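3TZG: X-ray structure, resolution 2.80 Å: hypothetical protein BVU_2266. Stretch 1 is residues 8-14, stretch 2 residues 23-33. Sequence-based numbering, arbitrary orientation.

Stretch 1 (8-14) TYVTKVT
Stretch 2 (23-33) VLKLEYDRDGK

Strand 23-28 (phi -89 to -132°, psi 118 to 153°) runs antiparallel to strand 12-14, directions at 160°, axes 4.7 Å apart at closest approach; 559 Å² is buried. Val23 (p) faces Thr14 in a non-hydrogen-bonded pair, CA to CA 4.3 Å; its CG2 packs 3.7 Å from CD of Lys12 (t, t, chi3 118°, t), whose methylenes lie along it. Leu24 (m, t) and Val13 form the hydrogen-bonded pair, CA to CA 5.2 Å: Leu24 N to Val13 O is 2.8 Å, Val13 N to Leu24 O 2.9 Å. Lys25 (t), modelled only to CG, pairs with Lys12, non-hydrogen-bonded, CA to CA 4.6 Å, on Val23's face.

Leu26 N donates to Thr11 O at 2.9 Å, nearly straight at 175°. The CA-to-CB bond of buried Leu26 (m, p) points toward stretch 1, setting CD1 3.8 Å from Val13 CG2 and CD2 4.1 Å from Val10 CG1; both valines are t. Glu27's CA-to-CB bond points away; its end comes nearer, without contact. Tyr28 (m, chi2 -88°) donates from OH to Val10 O at 2.6 Å, while its face receives the edge of Tyr9 (m), centroids 5.0 Å apart, planes at 79°.

Asp29 to Gly32 make a type I turn, Gly32 N to Asp29 O 3.0 Å. Gly32's phi/psi, 98/2, call for glycine: a CB would jam against Asp31 O and sit 2.3 Å from Tyr9 OH. Beside the turn, Lys33 NZ salt-bridges Asp29 OD2, 2.5 Å.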

ATOM      1  N   THR A   8      13.674  14.677  -2.300  1.00 78.08           N
ATOM      2  CA  THR A   8      13.038  15.514  -1.263  1.00 75.78           C
ATOM      3  C   THR A   8      12.235  14.677  -0.269  1.00 73.72           C
ATOM      4  O   THR A   8      11.593  13.710  -0.672  1.00 71.49           O
ATOM      5  CB  THR A   8      12.131  16.561  -1.901  1.00 79.64           C
ATOM      6  OG1 THR A   8      12.548  16.807  -3.242  1.00 73.86           O
ATOM      7  CG2 THR A   8      12.071  17.857  -1.086  1.00 79.64           C
ATOM      8  N   TYR A   9      12.221  15.098   1.019  1.00 67.93           N
ATOM      9  CA  TYR A   9      11.578  14.365   2.117  1.00 65.04           C
ATOM     10  C   TYR A   9      10.166  14.868   2.458  1.00 64.15           C
ATOM     11  O   TYR A   9       9.925  16.062   2.602  1.00 65.42           O
ATOM     12  CB  TYR A   9      12.458  14.428   3.375  1.00 67.25           C
ATOM     13  CG  TYR A   9      13.577  13.408   3.355  1.00 69.45           C
ATOM     14  CD1 TYR A   9      14.541  13.419   2.351  1.00 71.91           C
ATOM     15  CD2 TYR A   9      13.702  12.461   4.363  1.00 70.79           C
ATOM     16  CE1 TYR A   9      15.562  12.472   2.315  1.00 73.19           C
ATOM     17  CE2 TYR A   9      14.735  11.523   4.352  1.00 72.48           C
ATOM     18  CZ  TYR A   9      15.665  11.532   3.324  1.00 79.39           C
ATOM     19  OH  TYR A   9      16.694  10.613   3.291  1.00 80.69           O
ATOM     20  N   VAL A  10       9.241  13.924   2.595  1.00 55.86           N
ATOM     21  CA  VAL A  10       7.849  14.194   2.948  1.00 53.90           C
ATOM     22  C   VAL A  10       7.806  14.362   4.453  1.00 58.03           C
ATOM     23  O   VAL A  10       8.166  13.439   5.187  1.00 57.80           O
ATOM     24  CB  VAL A  10       6.850  13.096   2.439  1.00 54.88           C
ATOM     25  CG1 VAL A  10       5.400  13.445   2.782  1.00 53.27           C
ATOM     26  CG2 VAL A  10       6.996  12.871   0.944  1.00 53.90           C
ATOM     27  N   THR A  11       7.348  15.525   4.910  1.00 54.94           N
ATOM     28  CA  THR A  11       7.310  15.842   6.337  1.00 55.99           C
ATOM     29  C   THR A  11       5.888  15.818   6.921  1.00 59.98           C
ATOM     30  O   THR A  11       5.735  15.734   8.143  1.00 60.87           O
ATOM     31  CB  THR A  11       7.928  17.222   6.561  1.00 63.54           C
ATOM     32  OG1 THR A  11       7.160  18.211   5.862  1.00 61.79           O
ATOM     33  CG2 THR A  11       9.384  17.281   6.118  1.00 63.88           C
ATOM     34  N   LYS A  12       4.857  15.908   6.066  1.00 55.51           N
ATOM     35  CA  LYS A  12       3.467  15.950   6.519  1.00 54.81           C
ATOM     36  C   LYS A  12       2.574  15.382   5.438  1.00 56.78           C
ATOM     37  O   LYS A  12       2.707  15.765   4.274  1.00 55.89           O
ATOM     38  CB  LYS A  12       3.080  17.417   6.870  1.00 57.63           C
ATOM     39  CG  LYS A  12       1.690  17.630   7.443  1.00 61.80           C
ATOM     40  CD  LYS A  12       1.616  18.943   8.188  1.00 74.85           C
ATOM     41  CE  LYS A  12       0.632  19.934   7.612  1.00 90.71           C
ATOM     42  NZ  LYS A  12       0.518  21.147   8.467  1.00104.52           N
ATOM     43  N   VAL A  13       1.694  14.450   5.827  1.00 52.84           N
ATOM     44  CA  VAL A  13       0.691  13.783   4.982  1.00 51.54           C
ATOM     45  C   VAL A  13      -0.677  14.119   5.585  1.00 56.76           C
ATOM     46  O   VAL A  13      -0.800  14.213   6.803  1.00 57.81           O
ATOM     47  CB  VAL A  13       0.958  12.263   4.847  1.00 54.55           C
ATOM     48  CG1 VAL A  13      -0.136  11.559   4.054  1.00 53.39           C
ATOM     49  CG2 VAL A  13       2.308  12.006   4.198  1.00 53.87           C
ATOM     50  N   THR A  14      -1.668  14.392   4.745  1.00 54.59           N
ATOM     51  CA  THR A  14      -2.997  14.808   5.204  1.00 56.97           C
ATOM     52  C   THR A  14      -4.053  14.054   4.418  1.00 64.81           C
ATOM     53  O   THR A  14      -4.274  14.322   3.236  1.00 62.73           O
ATOM     54  CB  THR A  14      -3.162  16.341   5.062  1.00 63.18           C
ATOM     55  OG1 THR A  14      -2.040  17.018   5.636  1.00 65.86           O
ATOM     56  CG2 THR A  14      -4.447  16.849   5.661  1.00 58.26           C
ATOM     57  N   VAL A  23      -4.362  14.963   9.834  1.00 71.76           N
ATOM     58  CA  VAL A  23      -3.035  15.456   9.490  1.00 69.08           C
ATOM     59  C   VAL A  23      -1.982  14.678  10.304  1.00 72.41           C
ATOM     60  O   VAL A  23      -1.973  14.698  11.527  1.00 73.07           O
ATOM     61  CB  VAL A  23      -2.917  16.993   9.650  1.00 72.71           C
ATOM     62  CG1 VAL A  23      -3.475  17.485  10.973  1.00 75.21           C
ATOM     63  CG2 VAL A  23      -1.497  17.478   9.426  1.00 72.03           C
ATOM     64  N   LEU A  24      -1.105  13.973   9.579  1.00 68.15           N
ATOM     65  CA  LEU A  24      -0.039  13.128  10.119  1.00 67.84           C
ATOM     66  C   LEU A  24       1.342  13.723   9.847  1.00 69.97           C
ATOM     67  O   LEU A  24       1.681  13.987   8.692  1.00 68.58           O
ATOM     68  CB  LEU A  24      -0.126  11.726   9.489  1.00 66.28           C
ATOM     69  CG  LEU A  24      -1.463  10.974   9.584  1.00 71.02           C
ATOM     70  CD1 LEU A  24      -1.519   9.831   8.587  1.00 69.39           C
ATOM     71  CD2 LEU A  24      -1.731  10.478  10.998  1.00 76.73           C
ATOM     72  N   LYS A  25       2.124  13.948  10.911  1.00 67.06           N
ATOM     73  CA  LYS A  25       3.489  14.477  10.840  1.00 67.26           C
ATOM     74  C   LYS A  25       4.446  13.295  10.706  1.00 68.60           C
ATOM     75  O   LYS A  25       4.277  12.292  11.407  1.00 69.17           O
ATOM     76  CB  LYS A  25       3.800  15.346  12.083  1.00 73.35           C
ATOM     77  CG  LYS A  25       5.100  16.155  12.024  1.00 88.16           C
ATOM     78  N   LEU A  26       5.407  13.380   9.772  1.00 62.30           N
ATOM     79  CA  LEU A  26       6.373  12.303   9.517  1.00 60.33           C
ATOM     80  C   LEU A  26       7.743  12.672  10.061  1.00 65.35           C
ATOM     81  O   LEU A  26       8.220  13.778   9.793  1.00 66.29           O
ATOM     82  CB  LEU A  26       6.474  11.982   8.020  1.00 57.70           C
ATOM     83  CG  LEU A  26       5.493  10.991   7.410  1.00 58.90           C
ATOM     84  CD1 LEU A  26       4.052  11.471   7.504  1.00 58.13           C
ATOM     85  CD2 LEU A  26       5.808  10.814   5.959  1.00 59.14           C
ATOM     86  N   GLU A  27       8.375  11.753  10.823  1.00 61.59           N
ATOM     87  CA  GLU A  27       9.686  12.009  11.424  1.00 63.70           C
ATOM     88  C   GLU A  27      10.729  11.009  10.919  1.00 66.24           C
ATOM     89  O   GLU A  27      10.391   9.861  10.604  1.00 65.21           O
ATOM     90  CB  GLU A  27       9.616  11.985  12.967  1.00 67.45           C
ATOM     91  CG  GLU A  27       8.814  13.132  13.577  1.00 80.71           C
ATOM     92  CD  GLU A  27       9.316  14.529  13.254  1.00121.61           C
ATOM     93  OE1 GLU A  27      10.552  14.734  13.232  1.00128.68           O
ATOM     94  OE2 GLU A  27       8.468  15.426  13.036  1.00122.80           O
ATOM     95  N   TYR A  28      11.998  11.476  10.826  1.00 63.26           N
ATOM     96  CA  TYR A  28      13.141  10.711  10.316  1.00 63.44           C
ATOM     97  C   TYR A  28      14.352  10.787  11.230  1.00 73.20           C
ATOM     98  O   TYR A  28      14.537  11.789  11.928  1.00 76.26           O
ATOM     99  CB  TYR A  28      13.553  11.218   8.922  1.00 63.16           C
ATOM    100  CG  TYR A  28      12.440  11.191   7.899  1.00 61.80           C
ATOM    101  CD1 TYR A  28      12.192  10.052   7.135  1.00 62.78           C
ATOM    102  CD2 TYR A  28      11.623  12.301   7.702  1.00 61.35           C
ATOM    103  CE1 TYR A  28      11.145  10.014   6.208  1.00 61.59           C
ATOM    104  CE2 TYR A  28      10.567  12.275   6.788  1.00 59.79           C
ATOM    105  CZ  TYR A  28      10.337  11.134   6.036  1.00 64.78           C
ATOM    106  OH  TYR A  28       9.301  11.129   5.130  1.00 60.87           O
ATOM    107  N   ASP A  29      15.207   9.746  11.196  1.00 70.64           N
ATOM    108  CA  ASP A  29      16.433   9.725  11.987  1.00 73.13           C
ATOM    109  C   ASP A  29      17.582  10.361  11.187  1.00 79.70           C
ATOM    110  O   ASP A  29      17.383  10.736  10.027  1.00 78.06           O
ATOM    111  CB  ASP A  29      16.772   8.300  12.429  1.00 74.51           C
ATOM    112  CG  ASP A  29      17.103   7.294  11.345  1.00 81.52           C
ATOM    113  OD1 ASP A  29      17.604   7.714  10.266  1.00 81.84           O
ATOM    114  OD2 ASP A  29      16.983   6.071  11.618  1.00 82.99           O
ATOM    115  N   ARG A  30      18.783  10.444  11.790  1.00 80.73           N
ATOM    116  CA  ARG A  30      20.001  11.051  11.221  1.00 83.16           C
ATOM    117  C   ARG A  30      20.433  10.427   9.859  1.00 86.86           C
ATOM    118  O   ARG A  30      21.247  11.031   9.156  1.00 87.56           O
ATOM    119  CB  ARG A  30      21.170  10.925  12.217  1.00 86.16           C
ATOM    120  N   ASP A  31      19.887   9.250   9.488  1.00 81.79           N
ATOM    121  CA  ASP A  31      20.232   8.572   8.239  1.00 80.46           C
ATOM    122  C   ASP A  31      19.150   8.720   7.168  1.00 80.09           C
ATOM    123  O   ASP A  31      19.392   8.331   6.026  1.00 79.31           O
ATOM    124  CB  ASP A  31      20.486   7.084   8.499  1.00 82.82           C
ATOM    125  CG  ASP A  31      21.764   6.839   9.272  1.00102.15           C
ATOM    126  OD1 ASP A  31      22.749   7.577   9.043  1.00104.82           O
ATOM    127  OD2 ASP A  31      21.794   5.886  10.078  1.00112.75           O
ATOM    128  N   GLY A  32      18.003   9.291   7.524  1.00 74.32           N
ATOM    129  CA  GLY A  32      16.892   9.481   6.598  1.00 71.21           C
ATOM    130  C   GLY A  32      15.824   8.412   6.703  1.00 72.34           C
ATOM    131  O   GLY A  32      14.844   8.437   5.946  1.00 72.61           O
ATOM    132  N   LYS A  33      16.002   7.464   7.647  1.00 65.71           N
ATOM    133  CA  LYS A  33      15.046   6.380   7.875  1.00 62.35           C
ATOM    134  C   LYS A  33      13.824   6.930   8.593  1.00 65.84           C
ATOM    135  O   LYS A  33      13.985   7.756   9.485  1.00 67.39           O
ATOM    136  CB  LYS A  33      15.694   5.235   8.667  1.00 64.14           C
ATOM    137  CG  LYS A  33      16.813   4.534   7.890  1.00 68.14           C
ATOM    138  CD  LYS A  33      17.336   3.227   8.524  1.00 72.13           C
ATOM    139  CE  LYS A  33      18.395   3.412   9.592  1.00 76.52           C
ATOM    140  NZ  LYS A  33      17.805   3.793  10.890  1.00 81.02           N
TER